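Local coordinates for protein multiheme cytochrome cf (PDB 6QVM) that probably works as an extracellular Fe(III) reductase, carrying electrons through eleven c-type hemes to insoluble substrates while inserted in the S-layer, at residues Ala147-Asn152 / Asn167-Val172; Asn309-Cys314 / Thr331-Val336; Asp399-Ala404 / Gly408-Lys413; Gln437-Ala442 / Asp457-Val462. All coordinates share one frame; numbering follows the deposited sequence.

Contact 1. Residues Ala147-Asn152 / Asn167-Val172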
# COMPACT_ATOMS: atom_id res chain seq x y z
N ALA A 147 -33.97 12.47 -35.88
CA ALA A 147 -35.38 12.81 -36.01
C ALA A 147 -35.60 14.09 -36.82
O ALA A 147 -36.75 14.39 -37.16
CB ALA A 147 -36.00 12.97 -34.62
N LYS A 148 -34.54 14.83 -37.14
CA LYS A 148 -34.66 16.08 -37.87
C LYS A 148 -34.79 15.89 -39.38
O LYS A 148 -34.82 16.89 -40.10
CB LYS A 148 -33.46 16.98 -37.58
CG LYS A 148 -33.72 18.02 -36.50
CD LYS A 148 -32.59 19.03 -36.43
N VAL A 149 -34.84 14.66 -39.88
CA VAL A 149 -35.00 14.42 -41.31
C VAL A 149 -36.46 14.10 -41.59
O VAL A 149 -37.15 13.47 -40.78
CB VAL A 149 -34.06 13.31 -41.84
CG1 VAL A 149 -32.60 13.71 -41.64
CG2 VAL A 149 -34.37 11.98 -41.18
N THR A 150 -36.94 14.55 -42.74
CA THR A 150 -38.35 14.52 -43.09
C THR A 150 -38.59 13.50 -44.20
O THR A 150 -37.65 12.94 -44.77
CB THR A 150 -38.83 15.91 -43.52
OG1 THR A 150 -37.83 16.50 -44.35
CG2 THR A 150 -39.05 16.79 -42.29
N ALA A 151 -39.87 13.27 -44.47
CA ALA A 151 -40.25 12.30 -45.50
C ALA A 151 -39.71 12.68 -46.86
O ALA A 151 -39.48 11.80 -47.70
CB ALA A 151 -41.77 12.17 -45.55
N ASN A 152 -39.50 13.97 -47.12
CA ASN A 152 -38.92 14.39 -48.39
C ASN A 152 -37.44 14.04 -48.47
O ASN A 152 -36.93 13.74 -49.55
CB ASN A 152 -39.13 15.89 -48.59
CG ASN A 152 -40.54 16.33 -48.21
OD1 ASN A 152 -41.45 16.31 -49.04
ND2 ASN A 152 -40.72 16.73 -46.96
N ASN A 167 -34.50 1.96 -38.45
CA ASN A 167 -33.23 2.33 -39.06
C ASN A 167 -33.38 3.29 -40.23
O ASN A 167 -32.36 3.69 -40.81
CB ASN A 167 -32.50 1.06 -39.54
CG ASN A 167 -32.54 -0.06 -38.52
OD1 ASN A 167 -32.54 0.18 -37.31
ND2 ASN A 167 -32.60 -1.29 -39.00
N GLN A 168 -34.60 3.70 -40.58
CA GLN A 168 -34.81 4.43 -41.83
C GLN A 168 -34.19 5.82 -41.77
O GLN A 168 -33.36 6.19 -42.62
CB GLN A 168 -36.30 4.53 -42.14
CG GLN A 168 -36.87 3.28 -42.80
CD GLN A 168 -38.31 3.46 -43.23
OE1 GLN A 168 -39.00 4.36 -42.76
NE2 GLN A 168 -38.77 2.61 -44.14
N LYS A 169 -34.59 6.63 -40.79
CA LYS A 169 -34.06 7.99 -40.70
C LYS A 169 -32.57 7.98 -40.37
O LYS A 169 -31.82 8.85 -40.83
CB LYS A 169 -34.84 8.78 -39.65
CG LYS A 169 -36.22 8.21 -39.35
CD LYS A 169 -37.09 9.24 -38.66
CE LYS A 169 -37.58 10.27 -39.66
NZ LYS A 169 -38.15 11.46 -38.98
N ALA A 170 -32.13 7.00 -39.58
CA ALA A 170 -30.72 6.93 -39.21
C ALA A 170 -29.85 6.64 -40.42
O ALA A 170 -28.76 7.22 -40.58
CB ALA A 170 -30.51 5.86 -38.14
N LEU A 171 -30.31 5.75 -41.30
CA LEU A 171 -29.52 5.40 -42.47
C LEU A 171 -29.33 6.59 -43.41
O LEU A 171 -28.31 6.68 -44.09
CB LEU A 171 -30.18 4.23 -43.21
CG LEU A 171 -29.46 3.54 -44.36
CD1 LEU A 171 -28.04 3.15 -43.97
CD2 LEU A 171 -30.25 2.32 -44.79
N VAL A 172 -30.31 7.50 -43.45
CA VAL A 172 -30.18 8.68 -44.30
C VAL A 172 -29.31 9.73 -43.63
O VAL A 172 -28.50 10.39 -44.29
CB VAL A 172 -31.58 9.22 -44.66
CG1 VAL A 172 -31.46 10.43 -45.56
CG2 VAL A 172 -32.41 8.13 -45.30
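In the helical region that probably forms the S-layer-binding module, Lys169 on helix 165-176 meets Val149 in the turn that leads into helix 151-154. Lys169 and the partly exposed Val149 run alongside each other, pointing opposite ways. Val149 CG2 lies against the root of the lysine, 3.6 Å from Lys169 CB, and also touches the far methylene, 3.9 Å from Lys169 CE. The lysine chain therefore passes over the valine methyl before its ammonium reaches the carbonyl of that same residue. A bend at chi3 (75°) turns the end of the chain there, and Lys169 NZ donates to Val149 O over 2.9 Å. The C=O...N angle is 164°, an almost head-on approach to the carbonyl oxygen. Ala147 O is farther from the same ammonium, 3.7 Å from Lys169 NZ. Such a link between a helix flank and the turn before another helix is consistent with the small helical domain that probably binds the S-layer. The turn ends at Thr150, the N-cap residue of helix 151-154, whose hydroxyl makes a weak hydrogen bond to Asp153. On helix 165-176, Leu171 packs on Ala133 of helix 129-139 and on Leu180, Leu191 and Pro193, while Val172 touches Tyr157.

Contact 2. Residues Asn309-Cys314 / Thr331-Val336. With HEC (heme c), chain H; NGA (2-acetamido-2-deoxy-beta-D-galactopyranose), chain B.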
# COMPACT_ATOMS: atom_id res chain seq x y z
N ASN A 309 -15.70 20.81 11.29
CA ASN A 309 -15.94 20.68 9.86
C ASN A 309 -15.00 19.60 9.33
O ASN A 309 -13.78 19.77 9.34
CB ASN A 309 -15.74 22.01 9.14
CG ASN A 309 -16.12 21.96 7.67
OD1 ASN A 309 -15.83 20.99 6.97
ND2 ASN A 309 -16.78 23.01 7.20
N TRP A 310 -15.58 18.48 8.88
CA TRP A 310 -14.76 17.35 8.45
C TRP A 310 -13.94 17.71 7.22
O TRP A 310 -12.77 17.34 7.11
CB TRP A 310 -15.65 16.14 8.17
CG TRP A 310 -14.98 15.08 7.34
CD1 TRP A 310 -14.13 14.11 7.78
CD2 TRP A 310 -15.09 14.90 5.92
NE1 TRP A 310 -13.71 13.33 6.73
CE2 TRP A 310 -14.29 13.79 5.58
CE3 TRP A 310 -15.80 15.57 4.91
CZ2 TRP A 310 -14.17 13.34 4.27
CZ3 TRP A 310 -15.68 15.11 3.61
CH2 TRP A 310 -14.87 14.01 3.30
N LEU A 311 -14.54 18.44 6.28
CA LEU A 311 -13.84 18.77 5.04
C LEU A 311 -12.65 19.67 5.30
O LEU A 311 -11.58 19.50 4.69
CB LEU A 311 -14.81 19.43 4.06
CG LEU A 311 -14.36 19.64 2.62
CD1 LEU A 311 -13.99 18.32 1.96
CD2 LEU A 311 -15.45 20.34 1.83
N VAL A 312 -12.80 20.63 6.22
CA VAL A 312 -11.73 21.59 6.48
C VAL A 312 -10.67 20.99 7.40
O VAL A 312 -9.48 21.26 7.27
CB VAL A 312 -12.33 22.90 7.05
CG1 VAL A 312 -11.23 23.82 7.54
CG2 VAL A 312 -13.19 23.57 6.00
N SER A 313 -11.10 20.16 8.36
CA SER A 313 -10.22 19.73 9.44
C SER A 313 -9.77 18.27 9.36
O SER A 313 -8.81 17.89 10.05
CB SER A 313 -10.90 19.96 10.79
OG SER A 313 -11.15 21.35 10.99
N CYS A 314 -10.41 17.44 8.52
CA CYS A 314 -10.15 16.01 8.64
C CYS A 314 -9.93 15.33 7.30
O CYS A 314 -9.13 14.40 7.19
CB CYS A 314 -11.30 15.30 9.37
SG CYS A 314 -11.92 16.16 10.83
N THR A 331 -5.09 20.09 1.17
CA THR A 331 -6.27 20.93 1.04
C THR A 331 -7.24 20.25 0.09
O THR A 331 -7.12 20.40 -1.14
CB THR A 331 -5.91 22.33 0.54
OG1 THR A 331 -4.81 22.84 1.30
CG2 THR A 331 -7.10 23.27 0.67
N PRO A 332 -8.20 19.48 0.60
CA PRO A 332 -9.12 18.72 -0.27
C PRO A 332 -10.35 19.48 -0.72
O PRO A 332 -11.29 18.85 -1.22
CB PRO A 332 -9.52 17.56 0.65
CG PRO A 332 -9.54 18.17 2.01
CD PRO A 332 -8.43 19.21 2.03
N TYR A 333 -10.37 20.81 -0.59
CA TYR A 333 -11.56 21.59 -0.90
C TYR A 333 -11.14 22.95 -1.43
O TYR A 333 -9.97 23.34 -1.34
CB TYR A 333 -12.44 21.77 0.33
CG TYR A 333 -11.73 22.59 1.39
CD1 TYR A 333 -10.87 21.98 2.29
CD2 TYR A 333 -11.89 23.97 1.46
CE1 TYR A 333 -10.20 22.72 3.25
CE2 TYR A 333 -11.22 24.71 2.42
CZ TYR A 333 -10.38 24.08 3.31
OH TYR A 333 -9.72 24.82 4.26
N SER A 334 -12.12 23.67 -1.96
CA SER A 334 -12.06 25.11 -2.10
C SER A 334 -13.39 25.67 -1.62
O SER A 334 -14.41 24.98 -1.66
CB SER A 334 -11.77 25.53 -3.55
OG SER A 334 -12.83 25.16 -4.41
N VAL A 335 -13.36 26.91 -1.15
CA VAL A 335 -14.53 27.54 -0.54
C VAL A 335 -14.96 28.73 -1.39
O VAL A 335 -14.22 29.72 -1.51
CB VAL A 335 -14.24 27.98 0.91
CG1 VAL A 335 -12.81 28.45 1.06
CG2 VAL A 335 -15.21 29.06 1.36
N VAL A 336 -16.15 28.64 -1.97
CA VAL A 336 -16.72 29.74 -2.78
C VAL A 336 -17.53 30.60 -1.82
O VAL A 336 -18.75 30.50 -1.71
CB VAL A 336 -17.55 29.22 -3.96
FE HEC H . -8.28 10.72 11.75
CHA HEC H . -8.07 7.35 12.51
CHB HEC H . -11.52 10.73 12.92
CHC HEC H . -8.45 14.13 11.26
CHD HEC H . -5.24 10.65 10.20
NA HEC H . -9.55 9.31 12.56
C1A HEC H . -9.27 7.97 12.75
C2A HEC H . -10.46 7.33 13.29
C3A HEC H . -11.41 8.25 13.41
C4A HEC H . -10.86 9.52 12.95
CMA HEC H . -12.84 8.01 13.92
CAA HEC H . -10.57 5.83 13.67
CBA HEC H . -10.02 5.68 15.09
CGA HEC H . -10.20 4.27 15.59
O1A HEC H . -9.69 3.32 14.93
O2A HEC H . -10.83 4.11 16.66
NB HEC H . -9.72 12.16 12.00
C1B HEC H . -10.95 11.95 12.60
C2B HEC H . -11.57 13.24 12.81
C3B HEC H . -10.72 14.19 12.35
C4B HEC H . -9.54 13.52 11.83
CMB HEC H . -12.96 13.44 13.44
CAB HEC H . -10.93 15.73 12.34
CBB HEC H . -11.09 16.29 13.77
NC HEC H . -7.08 12.12 10.86
C1C HEC H . -7.32 13.48 10.79
C2C HEC H . -6.17 14.11 10.18
C3C HEC H . -5.28 13.15 9.88
C4C HEC H . -5.84 11.88 10.31
CMC HEC H . -6.04 15.63 9.90
CAC HEC H . -3.90 13.30 9.20
CBC HEC H . -2.94 14.12 10.08
ND HEC H . -6.90 9.22 11.39
C1D HEC H . -5.68 9.47 10.77
C2D HEC H . -4.90 8.26 10.81
C3D HEC H . -5.77 7.22 11.53
C4D HEC H . -6.99 7.91 11.85
CMD HEC H . -3.48 8.11 10.22
CAD HEC H . -5.45 5.74 11.86
CBD HEC H . -4.15 5.65 12.68
CGD HEC H . -4.41 6.04 14.11
O1D HEC H . -5.60 6.08 14.50
O2D HEC H . -3.44 6.30 14.86
C1 NGA B . -15.57 27.50 6.11
C2 NGA B . -16.00 28.26 7.37
C3 NGA B . -14.97 29.15 8.05
C4 NGA B . -13.58 28.57 7.85
C5 NGA B . -13.28 28.30 6.38
C6 NGA B . -11.87 27.73 6.23
C7 NGA B . -18.35 28.47 7.06
C8 NGA B . -19.37 28.84 6.03
N2 NGA B . -17.16 29.04 6.97
O3 NGA B . -15.20 29.27 9.45
O4 NGA B . -13.48 27.35 8.55
O5 NGA B . -14.19 27.36 5.83
O6 NGA B . -11.43 27.83 4.89
O7 NGA B . -18.62 27.65 7.94
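At a glycan pocket one helix away from a heme c attachment site, Tyr333 of strand 333-336 packs against Leu311 and Val312 of helix 310-313. Val312 CG2 sits over one face of the Tyr333 ring in a CH-pi contact, 4.2 Å from the centroid, and Thr331 CG2 lies over the opposite face. The ring gets there because Tyr333 CG stands between the backbone N and the carbonyl carbon (chi1 65°). At its root, Tyr333 CB rests 3.7 Å from Leu311 CD2, while Pro332 CG comes within 3.6 Å of Leu311 O. The sugar lies at the ring edge, N-acetylgalactosamine O6 being 3.5 Å from Tyr333 OH. With alanine at Tyr333, the Val312 methyl would probably lose its aromatic partner, and Leu311 and the sugar O6 would be left without the ring beside them. Asn309 caps the helix: its OD1 accepts from Val312 N at 3.1 Å, with the donor 58° out of the carbonyl plane. Beyond the helix, Cys314 SG is bonded to heme CAB (1.9 Å), the thioether made by the first cysteine of a CXXCH motif, the signature of c-type cytochromes.

Contact 3. Residues Asp399-Ala404 / Gly408-Lys413. With CA (calcium ion), chain S; NGA (2-acetamido-2-deoxy-beta-D-galactopyranose), chain D; HEC (heme c), chain M.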
# COMPACT_ATOMS: atom_id res chain seq x y z
N ASP A 399 11.34 9.32 15.96
CA ASP A 399 11.39 10.70 16.40
C ASP A 399 12.48 10.90 17.46
O ASP A 399 13.16 9.96 17.87
CB ASP A 399 10.02 11.14 16.93
CG ASP A 399 9.03 11.40 15.82
OD1 ASP A 399 9.40 11.25 14.64
OD2 ASP A 399 7.87 11.78 16.14
N GLU A 400 12.62 12.14 17.91
CA GLU A 400 13.55 12.51 18.97
C GLU A 400 12.78 12.71 20.27
O GLU A 400 11.80 13.46 20.30
CB GLU A 400 14.30 13.79 18.59
CG GLU A 400 15.29 14.30 19.62
CD GLU A 400 15.98 15.58 19.17
OE1 GLU A 400 17.05 15.92 19.73
OE2 GLU A 400 15.46 16.23 18.24
N TYR A 401 13.21 12.03 21.32
CA TYR A 401 12.48 11.97 22.58
C TYR A 401 13.23 12.70 23.69
O TYR A 401 14.45 12.56 23.82
CB TYR A 401 12.26 10.53 23.05
CG TYR A 401 11.84 9.53 22.00
CD1 TYR A 401 11.02 9.89 20.94
CD2 TYR A 401 12.27 8.22 22.08
CE1 TYR A 401 10.65 8.97 19.98
CE2 TYR A 401 11.91 7.29 21.13
CZ TYR A 401 11.09 7.66 20.08
OH TYR A 401 10.73 6.73 19.14
N ALA A 402 12.48 13.44 24.49
CA ALA A 402 12.93 13.89 25.81
C ALA A 402 12.13 13.08 26.83
O ALA A 402 10.96 13.39 27.11
CB ALA A 402 12.73 15.39 25.99
N ILE A 403 12.73 12.02 27.35
CA ILE A 403 12.08 11.19 28.36
C ILE A 403 12.14 11.93 29.69
O ILE A 403 13.23 12.28 30.17
CB ILE A 403 12.73 9.81 28.46
CG1 ILE A 403 12.81 9.16 27.07
CG2 ILE A 403 11.96 8.93 29.42
CD1 ILE A 403 13.59 7.86 27.04
N ALA A 404 10.98 12.17 30.30
CA ALA A 404 10.93 12.94 31.53
C ALA A 404 11.75 12.27 32.63
O ALA A 404 11.70 11.06 32.80
CB ALA A 404 9.48 13.11 31.99
N GLY A 408 19.25 14.85 28.56
CA GLY A 408 19.57 14.53 27.19
C GLY A 408 18.33 14.18 26.38
O GLY A 408 17.22 14.10 26.89
N THR A 409 18.54 13.98 25.09
CA THR A 409 17.49 13.48 24.22
C THR A 409 18.01 12.31 23.40
O THR A 409 19.22 12.11 23.28
CB THR A 409 16.94 14.57 23.28
OG1 THR A 409 17.95 14.95 22.33
CG2 THR A 409 16.48 15.79 24.06
N VAL A 410 17.08 11.52 22.86
CA VAL A 410 17.44 10.26 22.23
C VAL A 410 16.52 10.05 21.03
O VAL A 410 15.36 10.48 21.03
CB VAL A 410 17.33 9.09 23.23
CG1 VAL A 410 15.98 8.40 23.12
CG2 VAL A 410 18.48 8.10 23.07
N TYR A 411 17.05 9.41 20.00
CA TYR A 411 16.27 9.07 18.81
C TYR A 411 15.73 7.65 18.94
O TYR A 411 16.44 6.74 19.38
CB TYR A 411 17.12 9.18 17.54
CG TYR A 411 17.56 10.58 17.15
CD1 TYR A 411 16.67 11.47 16.56
CD2 TYR A 411 18.87 11.00 17.34
CE1 TYR A 411 17.07 12.75 16.20
CE2 TYR A 411 19.28 12.27 16.98
CZ TYR A 411 18.37 13.14 16.41
OH TYR A 411 18.77 14.41 16.06
N GLY A 412 14.47 7.47 18.54
CA GLY A 412 13.91 6.14 18.41
C GLY A 412 14.84 5.26 17.59
O GLY A 412 15.18 5.61 16.45
N LYS A 413 15.27 4.14 18.16
CA LYS A 413 16.43 3.44 17.61
C LYS A 413 16.10 2.57 16.40
O LYS A 413 17.01 2.23 15.64
CB LYS A 413 17.08 2.59 18.70
CG LYS A 413 17.78 3.41 19.77
CD LYS A 413 18.90 2.63 20.41
CA CA S . 8.54 10.49 12.55
C1 NGA D . 18.10 15.60 16.18
C2 NGA D . 18.76 16.94 16.52
C3 NGA D . 17.78 18.10 16.26
C4 NGA D . 17.26 17.95 14.83
C5 NGA D . 16.70 16.56 14.56
C6 NGA D . 16.28 16.40 13.10
C7 NGA D . 20.50 16.41 18.17
C8 NGA D . 21.45 16.20 17.02
N2 NGA D . 19.25 16.81 17.88
O3 NGA D . 18.33 19.42 16.41
O4 NGA D . 18.34 18.15 13.94
O5 NGA D . 17.66 15.57 14.85
O6 NGA D . 15.14 17.20 12.86
O7 NGA D . 20.90 16.23 19.32
FE HEC M . 13.49 -3.75 17.61
CHA HEC M . 15.75 -1.45 18.77
CHB HEC M . 11.83 -3.64 20.62
CHC HEC M . 10.90 -5.49 16.22
CHD HEC M . 15.52 -4.55 14.98
NA HEC M . 13.76 -2.78 19.37
C1A HEC M . 14.73 -1.83 19.63
C2A HEC M . 14.49 -1.31 20.96
C3A HEC M . 13.42 -1.91 21.46
C4A HEC M . 12.94 -2.85 20.48
CMA HEC M . 12.81 -1.66 22.85
CAA HEC M . 15.32 -0.21 21.65
CBA HEC M . 14.55 1.07 21.29
CGA HEC M . 15.16 2.29 21.91
O1A HEC M . 15.87 2.17 22.95
O2A HEC M . 14.92 3.40 21.36
NB HEC M . 11.70 -4.47 18.30
C1B HEC M . 11.16 -4.23 19.56
C2B HEC M . 9.79 -4.70 19.56
C3B HEC M . 9.53 -5.23 18.34
C4B HEC M . 10.73 -5.08 17.53
CMB HEC M . 8.86 -4.65 20.80
CAB HEC M . 8.21 -5.87 17.85
CBB HEC M . 7.05 -4.85 17.86
NC HEC M . 13.29 -4.89 15.96
C1C HEC M . 12.09 -5.43 15.51
C2C HEC M . 12.29 -5.91 14.15
C3C HEC M . 13.55 -5.58 13.78
C4C HEC M . 14.21 -4.97 14.93
CMC HEC M . 11.16 -6.49 13.27
CAC HEC M . 14.29 -5.87 12.43
CBC HEC M . 13.57 -5.31 11.19
ND HEC M . 15.36 -3.07 16.96
C1D HEC M . 16.02 -3.60 15.86
C2D HEC M . 17.31 -2.98 15.76
C3D HEC M . 17.39 -1.99 16.94
C4D HEC M . 16.13 -2.13 17.64
CMD HEC M . 18.35 -3.29 14.66
CAD HEC M . 18.54 -1.05 17.38
CBD HEC M . 19.30 -0.41 16.21
CGD HEC M . 20.07 0.80 16.68
O1D HEC M . 20.48 0.84 17.87
O2D HEC M . 20.29 1.71 15.85
O HOH W 1 6.68 11.66 13.69
O HOH W 2 7.67 12.24 10.97
O HOH W 3 10.56 11.88 11.57
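Residues 399-404 and 408-413 form an antiparallel beta hairpin, Tyr401 with Val410 as a hydrogen-bonded pair (Tyr401 N to Val410 O 2.7 Å, Val410 N to Tyr401 O 3.0 Å) and Glu400 with Tyr411 as a non-hydrogen-bonded one. Gly412 N adds a nearly straight bond to Asp399 O (168° at the hydrogen). On the face bearing Glu400 and Tyr411, the extended glutamate, its CG opposite the backbone N (chi1 179°), reaches past Tyr411 to a sugar. Tyr411 OH is covalently linked to C1 of an N-acetylgalactosamine (1.4 Å), an O-glycosidic bond. Glu400 OE1 takes two donors: Thr409 OG1 at 2.9 Å, on the anti lone pair, and the sugar N2 at 3.0 Å. Its OE2 makes a weak hydrogen bond to a further sugar. On the other face, Tyr401 CD2 touches Val410 CG1, and the Tyr401 ring meets Tyr560 edge to face. Tyr401 OH is hydrogen-bonded to Glu396 O and lies 3.3 Å from Gly412 CA, leaving no room for a side chain at that glycine. Asp399 splits its carboxylate: OD1 binds calcium at 2.4 Å, with Glu384, Gly395 and Asn398, and OD2 accepts from a calcium-bound water and from Asn572. Past the hairpin, Lys413 N forms a weak hydrogen bond to a heme propionate oxygen. One short hairpin thus carries a metal ligand at one end and a glycosylated tyrosine beside it; with the acetamide N-H and Thr409 both donating to Glu400 OE1, that carboxylate would probably stay ionised and fix the orientation of the first sugar.

Contact 4. Residues Gln437-Ala442 / Asp457-Val462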
# COMPACT_ATOMS: atom_id res chain seq x y z
N GLN A 437 15.71 -1.72 5.60
CA GLN A 437 14.49 -2.13 4.91
C GLN A 437 14.77 -2.44 3.44
O GLN A 437 14.31 -3.47 2.93
CB GLN A 437 13.42 -1.04 5.03
CG GLN A 437 12.28 -1.18 4.03
CD GLN A 437 11.48 -2.45 4.23
OE1 GLN A 437 11.51 -3.07 5.29
NE2 GLN A 437 10.75 -2.85 3.20
N ASP A 438 15.51 -1.57 2.75
CA ASP A 438 15.76 -1.83 1.33
C ASP A 438 16.72 -2.99 1.11
O ASP A 438 16.73 -3.54 0.00
CB ASP A 438 16.26 -0.56 0.63
CG ASP A 438 17.36 0.14 1.39
OD1 ASP A 438 17.50 -0.10 2.60
OD2 ASP A 438 18.07 0.96 0.77
N TYR A 439 17.50 -3.37 2.11
CA TYR A 439 18.26 -4.61 2.00
C TYR A 439 17.34 -5.82 2.07
O TYR A 439 17.46 -6.75 1.28
CB TYR A 439 19.33 -4.71 3.09
CG TYR A 439 20.00 -6.08 3.14
CD1 TYR A 439 19.53 -7.08 3.99
CD2 TYR A 439 21.08 -6.37 2.33
CE1 TYR A 439 20.13 -8.33 4.02
CE2 TYR A 439 21.69 -7.61 2.36
CZ TYR A 439 21.21 -8.59 3.21
OH TYR A 439 21.82 -9.82 3.24
N ARG A 440 16.43 -5.82 3.05
CA ARG A 440 15.58 -6.99 3.29
C ARG A 440 14.72 -7.31 2.07
O ARG A 440 14.50 -8.49 1.76
CB ARG A 440 14.71 -6.77 4.52
CG ARG A 440 15.50 -6.75 5.83
CD ARG A 440 14.67 -6.18 6.97
NE ARG A 440 13.43 -6.92 7.16
CZ ARG A 440 13.29 -7.97 7.97
NH1 ARG A 440 12.12 -8.58 8.09
NH2 ARG A 440 14.33 -8.41 8.67
N THR A 441 14.24 -6.28 1.37
CA THR A 441 13.45 -6.52 0.16
C THR A 441 14.35 -6.87 -1.02
O THR A 441 14.00 -7.74 -1.82
CB THR A 441 12.59 -5.30 -0.16
OG1 THR A 441 13.44 -4.16 -0.34
CG2 THR A 441 11.60 -5.04 0.95
N ALA A 442 15.51 -6.22 -1.13
CA ALA A 442 16.45 -6.56 -2.19
C ALA A 442 16.89 -8.01 -2.07
O ALA A 442 16.89 -8.76 -3.06
CB ALA A 442 17.65 -5.62 -2.15
N ASP A 457 25.54 -15.37 -0.32
CA ASP A 457 26.10 -15.04 -1.62
C ASP A 457 25.24 -14.05 -2.41
O ASP A 457 25.52 -13.82 -3.59
CB ASP A 457 26.35 -16.31 -2.44
CG ASP A 457 25.08 -17.01 -2.87
OD1 ASP A 457 24.03 -16.80 -2.23
OD2 ASP A 457 25.13 -17.77 -3.86
N PHE A 458 24.20 -13.47 -1.80
CA PHE A 458 23.67 -12.22 -2.32
C PHE A 458 24.56 -11.05 -1.93
O PHE A 458 24.72 -10.09 -2.69
CB PHE A 458 22.24 -11.99 -1.82
CG PHE A 458 21.75 -10.57 -2.01
CD1 PHE A 458 21.47 -10.10 -3.28
CD2 PHE A 458 21.58 -9.72 -0.93
CE1 PHE A 458 21.02 -8.80 -3.47
CE2 PHE A 458 21.14 -8.42 -1.11
CZ PHE A 458 20.85 -7.96 -2.38
N ASN A 459 25.15 -11.14 -0.73
CA ASN A 459 26.01 -10.09 -0.21
C ASN A 459 27.22 -9.85 -1.12
O ASN A 459 27.79 -8.76 -1.13
CB ASN A 459 26.47 -10.45 1.20
CG ASN A 459 25.31 -10.65 2.18
OD1 ASN A 459 25.32 -10.10 3.28
ND2 ASN A 459 24.32 -11.44 1.79
N ALA A 460 27.61 -10.87 -1.89
CA ALA A 460 28.70 -10.70 -2.85
C ALA A 460 28.36 -9.65 -3.90
O ALA A 460 29.26 -9.01 -4.46
CB ALA A 460 29.02 -12.03 -3.52
N THR A 461 27.07 -9.46 -4.18
CA THR A 461 26.64 -8.57 -5.25
C THR A 461 26.66 -7.10 -4.85
O THR A 461 26.74 -6.24 -5.73
CB THR A 461 25.24 -8.96 -5.72
OG1 THR A 461 25.14 -10.39 -5.80
CG2 THR A 461 24.93 -8.36 -7.08
N VAL A 462 26.61 -6.79 -3.56
CA VAL A 462 26.27 -5.45 -3.11
C VAL A 462 27.26 -4.95 -2.07
O VAL A 462 27.80 -5.73 -1.26
CB VAL A 462 24.83 -5.40 -2.54
CG1 VAL A 462 23.83 -5.32 -3.67
CG2 VAL A 462 24.57 -6.63 -1.67
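Phe458, in the loop after helix 437-449, meets Tyr439 and Ala442 on that helix. Its CB is directed at the helix, and CG stands opposite the backbone N (chi1 165°), which carries the ring alongside Tyr439. Farther out, Phe458 CD2 comes 3.9 Å from Tyr439 CE2. The next atom makes the closest approach of the two rings, Phe458 CE2 lying 3.6 Å from Tyr439 CE2, which comes in at the edge of the phenylalanine ring and in its plane. At the tip, Phe458 CZ reaches the methyl of Ala442, 4.0 Å from its CB. On the other branch, Phe458 CE1 is 4.2 Å from Ala442 O. The Tyr439 and Phe458 ring centroids are 5.8 Å apart with planes at 52°, an oblique pair. Val462 CG2 lies over the rim of one face of the phenylalanine, 3.9 Å above its plane, and Tyr446 and Leu443, farther along the helix, also touch it. A serine in its place would probably leave Ala442 CB and Tyr439 CE2 without their apolar partner, and the loop would be less firmly seated on the helix. Tyr439 also packs edge to face with Phe467, and the amide of Asn459 lies near its hydroxyl, turned 71° from the plane of the Tyr439 ring; a weak hydrogen bond from Asn459 ND2 to Tyr439 OH is doubtful, because the position of that nitrogen is uncertain. The helix starts soon after the heme-binding Cys431, Cys434 and His435, and its Gln437 touches a heme. Adhesion here is therefore mostly apolar and aromatic, with little polar bonding across the two segments.

How the contacts relate
The four contacts follow one another along the chain without overlap. Contact 1, between the turn before helix 151-154 and helix 165-176, lies in the outlying helical part, with its centre about 55 Å from the centre of the chain and about 52 Å from that of contact 2. Contacts 2, 3 and 4 belong to heme-bearing parts: helix 310-313 with strand 333-336, the 400-403/410-411 hairpin of a four-stranded sheet, and helix 437-449 with its following loop. Contacts 3 and 4 are nearest to each other, their closest atoms about 11 Å apart; contacts 2 and 3 each hold a glycan. This spread matches a modular protein in which S-layer binding probably sits apart from the electron-carrying hemes.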